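Local structure of putative Oleoyl-[acyl-carrier protein] thioesterase (Lactobacillus plantarum, 2OWN) at residues 14-19 with 38-43; 32-37 with 109-114; 61-66 with 133-138; 182-187 with 246-251. The protein probably hydrolyses the thioester that joins a fatty acyl chain such as oleate to acyl-carrier protein, releasing the free fatty acid. One frame throughout, in Å; residues are numbered along the deposited sequence.

Contact 1 (14-19 with 38-43)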
# COMPACT_ATOMS: atom_id res chain seq x y z
N GLU B 14 15.99 11.95 -4.71
CA GLU B 14 15.46 11.10 -5.78
C GLU B 14 14.04 11.53 -6.15
O GLU B 14 13.34 12.13 -5.32
CB GLU B 14 15.47 9.61 -5.37
CG GLU B 14 14.45 9.19 -4.27
CD GLU B 14 14.60 7.74 -3.89
OE1 GLU B 14 15.70 7.36 -3.47
OE2 GLU B 14 13.61 6.98 -3.94
N GLN B 15 13.63 11.18 -7.37
CA GLN B 15 12.29 11.47 -7.88
C GLN B 15 11.38 10.25 -7.64
O GLN B 15 11.85 9.10 -7.64
CB GLN B 15 12.31 11.86 -9.36
CG GLN B 15 13.07 13.17 -9.62
CD GLN B 15 13.14 13.56 -11.10
OE1 GLN B 15 12.31 13.17 -11.92
NE2 GLN B 15 14.14 14.37 -11.44
N HIS B 16 10.10 10.51 -7.40
CA HIS B 16 9.09 9.47 -7.18
C HIS B 16 7.76 9.88 -7.81
O HIS B 16 7.25 10.97 -7.51
CB HIS B 16 8.89 9.16 -5.69
CG HIS B 16 7.86 8.09 -5.44
ND1 HIS B 16 8.17 6.75 -5.50
CD2 HIS B 16 6.54 8.17 -5.19
CE1 HIS B 16 7.07 6.05 -5.28
NE2 HIS B 16 6.06 6.88 -5.09
N ARG B 17 7.20 8.97 -8.59
CA ARG B 17 5.93 9.13 -9.25
C ARG B 17 4.90 8.59 -8.26
O ARG B 17 4.94 7.38 -7.92
CB ARG B 17 5.92 8.40 -10.61
CG ARG B 17 4.62 8.35 -11.36
CD ARG B 17 3.68 7.23 -10.91
NE ARG B 17 2.51 7.27 -11.75
CZ ARG B 17 2.35 6.65 -12.91
NH1 ARG B 17 3.29 5.85 -13.47
NH2 ARG B 17 1.20 6.83 -13.53
N ILE B 18 3.96 9.44 -7.85
CA ILE B 18 2.88 9.08 -6.93
C ILE B 18 1.85 8.30 -7.75
O ILE B 18 1.33 8.84 -8.74
CB ILE B 18 2.22 10.30 -6.28
CG1 ILE B 18 3.22 11.14 -5.46
CG2 ILE B 18 1.01 9.91 -5.36
CD1 ILE B 18 3.75 10.47 -4.18
N THR B 19 1.60 7.04 -7.38
CA THR B 19 0.64 6.16 -8.06
C THR B 19 -0.74 6.30 -7.42
O THR B 19 -0.85 6.76 -6.28
CB THR B 19 1.08 4.67 -8.01
OG1 THR B 19 1.11 4.22 -6.65
CG2 THR B 19 2.47 4.49 -8.62
N ALA B 38 9.65 8.86 2.18
CA ALA B 38 10.71 9.53 2.99
C ALA B 38 11.76 8.49 3.41
O ALA B 38 12.95 8.70 3.19
CB ALA B 38 10.13 10.22 4.22
N VAL B 39 11.28 7.37 3.96
CA VAL B 39 12.12 6.22 4.38
C VAL B 39 12.82 5.54 3.17
O VAL B 39 13.95 5.06 3.32
CB VAL B 39 11.32 5.22 5.29
CG1 VAL B 39 12.04 3.87 5.51
CG2 VAL B 39 10.99 5.90 6.62
N LEU B 40 12.15 5.50 2.00
CA LEU B 40 12.71 4.97 0.73
C LEU B 40 13.96 5.78 0.35
O LEU B 40 14.96 5.20 -0.02
CB LEU B 40 11.70 5.01 -0.44
CG LEU B 40 12.12 4.43 -1.80
CD1 LEU B 40 12.39 2.93 -1.70
CD2 LEU B 40 11.07 4.71 -2.85
N ALA B 41 13.85 7.12 0.43
CA ALA B 41 14.98 8.05 0.17
C ALA B 41 16.14 7.85 1.18
O ALA B 41 17.32 7.90 0.77
CB ALA B 41 14.50 9.51 0.20
N SER B 42 15.79 7.61 2.45
CA SER B 42 16.76 7.35 3.54
C SER B 42 17.50 6.02 3.36
O SER B 42 18.72 5.99 3.53
CB SER B 42 16.07 7.42 4.92
OG SER B 42 16.97 7.17 5.99
N GLU B 43 16.77 4.95 3.03
CA GLU B 43 17.39 3.61 2.77
C GLU B 43 18.32 3.62 1.54
O GLU B 43 19.36 2.98 1.57
CB GLU B 43 16.36 2.47 2.69
CG GLU B 43 15.67 2.16 4.05
CD GLU B 43 14.67 0.99 4.02
OE1 GLU B 43 14.67 0.16 3.08
OE2 GLU B 43 13.88 0.88 4.99
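The imidazole of His16 meets Leu40 CD2 obliquely, with ND1 as its nearest atom at 4.4 Å. Ile18 CD1 lies at the ring edge, in its plane, and NE2 is hydrogen-bonded to Glu22. The Glu14 carboxylate is the second flat group, and it makes most of the contact. Its OE2 rests on the isobutyl group of Leu40, 3.6 Å from Leu40 CD2. Its OE1 reaches the helix backbone, 3.8 Å from Ala41 CA. The two side chains of Glu14 and Leu40 cross at about a right angle. The Glu14 chain starts with CG between the backbone N and the carbonyl carbon (chi1 70°) and then runs extended, which carries the carboxylate up to the helix. No hydrogen bond joins the segments. The carboxylate lies near Asp44, a like charge, and forms a long, weak ion pair with Arg17 of the second subunit, which also packs on Leu40. Replacing Glu14 by an alanine would probably remove the carboxylate that rests on Leu40 and leave that arginine without this weak partner. Strand 12-17 runs antiparallel to strand 81-91, and Ala41 and His16 both pack on Ile84 of that neighbour. Helix 31-48 packs against strand 12-17 here in the N-terminal hotdog unit.

Contact 2 (32-37 with 109-114)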
# COMPACT_ATOMS: atom_id res chain seq x y z
N THR B 32 0.69 7.27 5.13
CA THR B 32 1.42 5.99 4.99
C THR B 32 2.42 6.14 3.83
O THR B 32 3.62 5.92 4.04
CB THR B 32 0.47 4.80 4.78
OG1 THR B 32 -0.50 4.80 5.83
CG2 THR B 32 1.23 3.47 4.75
N THR B 33 1.93 6.61 2.67
CA THR B 33 2.78 6.87 1.47
C THR B 33 3.87 7.93 1.73
O THR B 33 5.00 7.73 1.28
CB THR B 33 1.95 7.30 0.25
OG1 THR B 33 1.17 6.18 -0.15
CG2 THR B 33 2.84 7.77 -0.97
N LEU B 34 3.52 9.01 2.43
CA LEU B 34 4.45 10.12 2.75
C LEU B 34 5.66 9.60 3.53
O LEU B 34 6.79 9.89 3.14
CB LEU B 34 3.77 11.26 3.53
CG LEU B 34 4.56 12.56 3.68
CD1 LEU B 34 4.73 13.22 2.32
CD2 LEU B 34 3.87 13.50 4.64
N ILE B 35 5.40 8.82 4.59
CA ILE B 35 6.48 8.18 5.39
C ILE B 35 7.21 7.11 4.56
O ILE B 35 8.44 7.02 4.64
CB ILE B 35 5.97 7.60 6.75
CG1 ILE B 35 5.43 8.73 7.64
CG2 ILE B 35 7.05 6.84 7.50
CD1 ILE B 35 6.43 9.82 8.02
N ASP B 36 6.45 6.31 3.79
CA ASP B 36 7.02 5.27 2.88
C ASP B 36 8.11 5.81 1.93
O ASP B 36 9.22 5.24 1.88
CB ASP B 36 5.94 4.55 2.03
CG ASP B 36 5.15 3.46 2.76
OD1 ASP B 36 5.59 2.90 3.79
OD2 ASP B 36 4.07 3.12 2.22
N ILE B 37 7.80 6.91 1.24
CA ILE B 37 8.74 7.56 0.28
C ILE B 37 9.90 8.30 0.99
O ILE B 37 10.98 8.38 0.41
CB ILE B 37 8.02 8.43 -0.81
CG1 ILE B 37 7.39 9.72 -0.25
CG2 ILE B 37 6.99 7.54 -1.57
CD1 ILE B 37 6.58 10.51 -1.27
N GLN B 109 8.12 23.46 -1.80
CA GLN B 109 7.97 22.49 -0.69
C GLN B 109 6.51 22.05 -0.47
O GLN B 109 5.63 22.88 -0.23
CB GLN B 109 8.57 23.02 0.62
CG GLN B 109 8.45 22.12 1.86
CD GLN B 109 9.16 22.70 3.07
OE1 GLN B 109 10.36 22.89 3.04
NE2 GLN B 109 8.42 22.91 4.16
N LEU B 110 6.31 20.72 -0.49
CA LEU B 110 5.03 20.05 -0.26
C LEU B 110 4.96 19.61 1.21
O LEU B 110 3.92 19.81 1.87
CB LEU B 110 4.86 18.85 -1.21
CG LEU B 110 4.84 19.15 -2.71
CD1 LEU B 110 4.60 17.85 -3.47
CD2 LEU B 110 3.78 20.16 -3.10
N ALA B 111 6.03 18.96 1.69
CA ALA B 111 6.15 18.51 3.09
C ALA B 111 7.59 18.57 3.61
O ALA B 111 8.54 18.48 2.83
CB ALA B 111 5.56 17.11 3.27
N TYR B 112 7.71 18.78 4.93
CA TYR B 112 8.99 18.85 5.67
C TYR B 112 8.85 17.97 6.91
O TYR B 112 7.95 18.22 7.73
CB TYR B 112 9.34 20.30 6.01
CG TYR B 112 10.49 20.48 6.98
CD1 TYR B 112 11.79 20.07 6.64
CD2 TYR B 112 10.29 21.10 8.24
CE1 TYR B 112 12.88 20.25 7.54
CE2 TYR B 112 11.38 21.30 9.16
CZ TYR B 112 12.66 20.87 8.79
OH TYR B 112 13.71 21.04 9.65
N ILE B 113 9.71 16.95 7.01
CA ILE B 113 9.71 15.98 8.10
C ILE B 113 11.02 16.05 8.89
O ILE B 113 12.10 16.11 8.29
CB ILE B 113 9.53 14.52 7.58
CG1 ILE B 113 8.28 14.38 6.69
CG2 ILE B 113 9.50 13.51 8.75
CD1 ILE B 113 8.05 12.98 6.13
N THR B 114 10.89 16.12 10.22
CA THR B 114 12.01 16.06 11.17
C THR B 114 11.76 14.77 11.97
O THR B 114 10.60 14.35 12.13
CB THR B 114 12.14 17.31 12.08
OG1 THR B 114 10.99 17.45 12.92
CG2 THR B 114 12.33 18.56 11.25
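Leu34 lies over Ala111 and the end of Ile113, in the core of a hotdog fold. In that fold a long helix, here 31-48, is wrapped by a curved antiparallel sheet. The helix segment and strand 111-114 run at 66° to each other, with their axes 10.8 Å apart. The three contacts across are all between carbon atoms, and the four residues that make them are buried. Leu34 CD1 comes to 4.1 Å from the methyl CB of Ala111. The leucine has CG opposite its backbone N (chi1 -169°), a setting that carries both methyls towards the strand. Its branch point, Leu34 CG, also lies 4.3 Å from Ile113 CD1. Leu110 and Ala111 both face Ile102 in a classic beta bulge, and the chain turns a corner at Leu110. Two residues on from Ala111, Ile113 points to the same side, while Tyr112 points away from the helix. The neighbouring strands complete the layer: Leu34 also packs on Ile70, Ile35 and Ile113 both touch Tyr68, and Ile113 touches Phe100. With chi2 at 179° the Ile113 chain is extended, which brings CD1 out to the helix. This end methyl meets that of Ile35, and the CD1 atoms of Ile113 and Ile35 are 4.0 Å apart.

Contact 3 (61-66 with 133-138)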
# COMPACT_ATOMS: atom_id res chain seq x y z
N VAL B 61 23.14 -4.31 16.08
CA VAL B 61 22.32 -3.09 16.27
C VAL B 61 21.45 -2.75 15.04
O VAL B 61 21.68 -3.27 13.95
CB VAL B 61 23.20 -1.85 16.61
CG1 VAL B 61 23.76 -1.92 18.02
CG2 VAL B 61 24.33 -1.69 15.58
N GLY B 62 20.46 -1.89 15.25
CA GLY B 62 19.54 -1.43 14.19
C GLY B 62 18.87 -0.11 14.53
O GLY B 62 18.58 0.14 15.71
N TRP B 63 18.65 0.73 13.51
CA TRP B 63 17.99 2.04 13.68
C TRP B 63 16.49 1.85 13.95
O TRP B 63 15.84 1.05 13.26
CB TRP B 63 18.19 2.96 12.47
CG TRP B 63 19.59 3.42 12.26
CD1 TRP B 63 20.47 2.96 11.32
CD2 TRP B 63 20.27 4.44 12.99
NE1 TRP B 63 21.67 3.64 11.42
CE2 TRP B 63 21.58 4.55 12.44
CE3 TRP B 63 19.91 5.28 14.07
CZ2 TRP B 63 22.54 5.48 12.93
CZ3 TRP B 63 20.86 6.21 14.57
CH2 TRP B 63 22.17 6.30 14.00
N VAL B 64 15.99 2.56 14.97
CA VAL B 64 14.58 2.52 15.39
C VAL B 64 14.10 3.97 15.57
O VAL B 64 14.63 4.66 16.45
CB VAL B 64 14.42 1.73 16.72
CG1 VAL B 64 12.98 1.75 17.26
CG2 VAL B 64 14.89 0.29 16.54
N VAL B 65 13.16 4.42 14.73
CA VAL B 65 12.62 5.80 14.82
C VAL B 65 11.70 5.88 16.05
O VAL B 65 10.81 5.03 16.22
CB VAL B 65 11.88 6.32 13.52
CG1 VAL B 65 10.65 5.51 13.15
CG2 VAL B 65 11.52 7.81 13.66
N THR B 66 11.98 6.85 16.91
CA THR B 66 11.23 7.13 18.13
C THR B 66 10.24 8.29 17.96
O THR B 66 9.17 8.26 18.59
CB THR B 66 12.17 7.45 19.33
OG1 THR B 66 12.99 8.59 19.02
CG2 THR B 66 13.07 6.26 19.63
N GLU B 133 30.88 5.00 13.16
CA GLU B 133 31.10 4.36 11.83
C GLU B 133 29.80 4.24 11.01
O GLU B 133 29.84 4.38 9.78
CB GLU B 133 31.80 2.98 11.94
CG GLU B 133 31.01 1.87 12.69
CD GLU B 133 31.76 0.54 12.81
OE1 GLU B 133 32.83 0.35 12.17
OE2 GLU B 133 31.26 -0.34 13.54
N LEU B 134 28.67 3.95 11.68
CA LEU B 134 27.34 3.84 11.04
C LEU B 134 26.64 5.21 10.74
O LEU B 134 25.63 5.21 10.04
CB LEU B 134 26.40 2.95 11.87
CG LEU B 134 26.91 1.54 12.22
CD1 LEU B 134 25.87 0.80 13.05
CD2 LEU B 134 27.27 0.70 10.99
N VAL B 135 27.17 6.32 11.29
CA VAL B 135 26.68 7.71 11.08
C VAL B 135 27.66 8.59 10.25
O VAL B 135 27.18 9.47 9.52
CB VAL B 135 26.33 8.37 12.45
CG1 VAL B 135 25.78 9.79 12.29
CG2 VAL B 135 25.29 7.55 13.16
N ALA B 136 28.98 8.38 10.38
CA ALA B 136 30.06 9.13 9.65
C ALA B 136 29.85 9.32 8.12
O ALA B 136 30.03 10.45 7.65
CB ALA B 136 31.46 8.52 9.90
N PRO B 137 29.48 8.24 7.36
CA PRO B 137 29.20 8.36 5.90
C PRO B 137 28.12 9.41 5.51
O PRO B 137 28.19 9.94 4.41
CB PRO B 137 28.75 6.94 5.52
CG PRO B 137 29.44 6.08 6.47
CD PRO B 137 29.40 6.82 7.77
N TYR B 138 27.16 9.68 6.41
CA TYR B 138 26.13 10.73 6.19
C TYR B 138 26.69 12.16 6.39
O TYR B 138 26.03 13.12 6.00
CB TYR B 138 24.91 10.57 7.13
CG TYR B 138 24.26 9.20 7.14
CD1 TYR B 138 23.75 8.63 5.95
CD2 TYR B 138 24.09 8.50 8.36
CE1 TYR B 138 23.12 7.33 5.97
CE2 TYR B 138 23.46 7.22 8.40
CZ TYR B 138 22.97 6.65 7.21
OH TYR B 138 22.37 5.42 7.27
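Trp63 and Val135 form the tight part of this contact. The six-membered end of the indole points its edge at the valine, and one methyl lies in the ring plane. Val135 CG2 is 3.4 Å from Trp63 CZ2. It is nearly as close to the neighbouring ring atom, Trp63 CH2, at 3.5 Å. This methyl is anti to the carbonyl carbon of Val135, beside the backbone N, which turns it to the indole edge. The backbone oxygen of Leu134 also lies at that edge, but Trp63 CZ2 is 4.2 Å from Leu134 O. The tight pair has a partly exposed member, Trp63, and an unidentified bound molecule lies about 3 Å from its side chain. The wider-spaced pair is buried: Val61 CG2 meets Leu134 CD1 at 3.9 Å. Leu134 packs further on Met55 and Val56 of helix 53-58 and on Met119 of strand 109-121. The contact packs the loop after strand 127-128 on the start of strand 61-72 in the N-terminal hotdog unit. Trp63 NE1 is buried by the contact and finds no polar partner in the model. Between these two segments the attachment is apolar packing, with no hydrogen bond, at the cost of one indole N-H.

Contact 4 (182-187 with 246-251)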
# COMPACT_ATOMS: atom_id res chain seq x y z
N ALA B 182 5.00 3.04 9.02
CA ALA B 182 4.09 3.74 8.08
C ALA B 182 2.64 3.22 8.15
O ALA B 182 1.71 4.01 8.04
CB ALA B 182 4.60 3.66 6.65
N HIS B 183 2.47 1.90 8.36
CA HIS B 183 1.14 1.26 8.49
C HIS B 183 0.32 1.70 9.70
O HIS B 183 -0.89 1.50 9.69
CB HIS B 183 1.19 -0.27 8.38
CG HIS B 183 1.52 -0.75 7.00
ND1 HIS B 183 0.71 -0.48 5.92
CD2 HIS B 183 2.55 -1.48 6.53
CE1 HIS B 183 1.24 -1.01 4.84
NE2 HIS B 183 2.36 -1.63 5.18
N TYR B 184 0.97 2.28 10.73
CA TYR B 184 0.26 2.85 11.90
C TYR B 184 -0.72 3.95 11.42
O TYR B 184 -1.81 4.04 11.97
CB TYR B 184 1.21 3.43 12.96
CG TYR B 184 1.99 2.46 13.85
CD1 TYR B 184 2.91 1.53 13.31
CD2 TYR B 184 1.91 2.56 15.26
CE1 TYR B 184 3.68 0.66 14.17
CE2 TYR B 184 2.68 1.70 16.12
CZ TYR B 184 3.56 0.76 15.56
OH TYR B 184 4.29 -0.07 16.37
N PHE B 185 -0.32 4.73 10.39
CA PHE B 185 -1.20 5.77 9.76
C PHE B 185 -2.49 5.21 9.14
O PHE B 185 -3.48 5.94 9.06
CB PHE B 185 -0.45 6.67 8.77
CG PHE B 185 0.52 7.59 9.44
CD1 PHE B 185 0.04 8.76 10.07
CD2 PHE B 185 1.89 7.32 9.47
CE1 PHE B 185 0.92 9.66 10.72
CE2 PHE B 185 2.80 8.22 10.11
CZ PHE B 185 2.30 9.38 10.75
N ASP B 186 -2.46 3.94 8.69
CA ASP B 186 -3.65 3.24 8.18
C ASP B 186 -4.70 3.15 9.30
O ASP B 186 -5.86 3.41 9.05
CB ASP B 186 -3.39 1.78 7.73
CG ASP B 186 -2.34 1.65 6.61
OD1 ASP B 186 -2.06 2.61 5.87
OD2 ASP B 186 -1.79 0.53 6.47
N TRP B 187 -4.25 2.82 10.52
CA TRP B 187 -5.12 2.67 11.70
C TRP B 187 -5.55 4.03 12.24
O TRP B 187 -6.73 4.22 12.51
CB TRP B 187 -4.46 1.84 12.83
CG TRP B 187 -3.79 0.59 12.37
CD1 TRP B 187 -4.22 -0.25 11.39
CD2 TRP B 187 -2.61 -0.00 12.92
NE1 TRP B 187 -3.36 -1.29 11.25
CE2 TRP B 187 -2.36 -1.18 12.17
CE3 TRP B 187 -1.72 0.36 13.96
CZ2 TRP B 187 -1.24 -2.03 12.43
CZ3 TRP B 187 -0.60 -0.47 14.22
CH2 TRP B 187 -0.38 -1.66 13.45
N LYS B 246 0.78 1.61 25.85
CA LYS B 246 0.94 2.59 24.76
C LYS B 246 1.96 2.14 23.71
O LYS B 246 3.08 1.77 24.07
CB LYS B 246 1.34 3.99 25.27
CG LYS B 246 0.30 4.65 26.18
CD LYS B 246 0.64 6.11 26.54
CE LYS B 246 1.93 6.25 27.34
N CYS B 247 1.53 2.11 22.44
CA CYS B 247 2.36 1.74 21.28
C CYS B 247 2.74 2.98 20.47
O CYS B 247 3.91 3.11 20.08
CB CYS B 247 1.67 0.69 20.42
SG CYS B 247 1.51 -0.90 21.29
N CYS B 248 1.77 3.87 20.22
CA CYS B 248 1.96 5.10 19.45
C CYS B 248 0.98 6.22 19.87
O CYS B 248 -0.21 5.93 20.04
CB CYS B 248 1.78 4.77 17.97
SG CYS B 248 1.99 6.08 16.79
N GLU B 249 1.50 7.43 20.10
CA GLU B 249 0.71 8.65 20.44
C GLU B 249 0.92 9.65 19.31
O GLU B 249 2.07 9.93 18.94
CB GLU B 249 1.05 9.27 21.80
CG GLU B 249 0.38 8.58 22.98
CD GLU B 249 0.59 9.33 24.29
OE1 GLU B 249 1.76 9.57 24.65
OE2 GLU B 249 -0.42 9.62 24.98
N VAL B 250 -0.19 10.15 18.74
CA VAL B 250 -0.18 11.08 17.60
C VAL B 250 -1.18 12.24 17.71
O VAL B 250 -2.31 12.05 18.19
CB VAL B 250 -0.43 10.29 16.26
CG1 VAL B 250 -0.60 11.20 15.00
CG2 VAL B 250 0.67 9.26 16.01
N THR B 251 -0.73 13.43 17.30
CA THR B 251 -1.57 14.64 17.24
C THR B 251 -1.47 15.16 15.80
O THR B 251 -0.37 15.35 15.30
CB THR B 251 -1.20 15.67 18.29
OG1 THR B 251 -1.46 15.11 19.59
CG2 THR B 251 -2.06 16.93 18.13
O HOH W 1 5.61 1.74 17.96
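Tyr184 and Cys248 mark the closest backbone approach, with their CA atoms 8.1 Å apart. Segment 182-187 makes a helical turn, and segment 246-251 is an extended strand of the C-terminal hotdog unit. That strand is interrupted by a classic beta bulge, in which Cys247 and Cys248 both face Ile240. The Tyr184 ring reaches across to the bulge. Its CD2 lies 3.5 Å from Cys248 CB, with the cysteine set obliquely to the ring. A chi1 of -179° places the sulfur beside the same ring, with Cys248 SG 5.0 Å from the centroid and 60° off the normal, as an oblique sulfur-aromatic contact. One face of the tyrosine is covered by Trp187 CZ3, over its centre. On the turn itself, His183 ND1 donates to Asp186 OD2 at 2.8 Å, on the syn side of the carboxylate. The phenol oxygen of Tyr184 has two partners, Val213 N and a water 2.7 Å from Tyr184 OH. That water donates to Cys247 O at 3.0 Å. The chemistry is thus mixed: an apolar and sulfur contact carries the ring, while the hydroxyl is tied to the bulge backbone through water. Holding the phenol at its hydroxyl as well as by this packing is likely to limit its rotation.

Contact 1 opens first, at 14-19. Contact 2 opens at 32-37, before 38-43 closes contact 1, so these two cross. They share helix 31-48 and touch each other, for example through Ala38 and Ile113. Contact 3 opens at 61-66. Segment 109-114 then closes contact 2, and 133-138 closes contact 3, so these two also cross, on neighbouring strands 61-72 and 109-121. Contact 4 follows in series and closes its own loop within the C-terminal hotdog unit. It is not isolated: Thr32 OG1 probably hydrogen-bonds to Asp186 OD1 and Ala182 O, which joins the helix of contact 2 to the turn of contact 4.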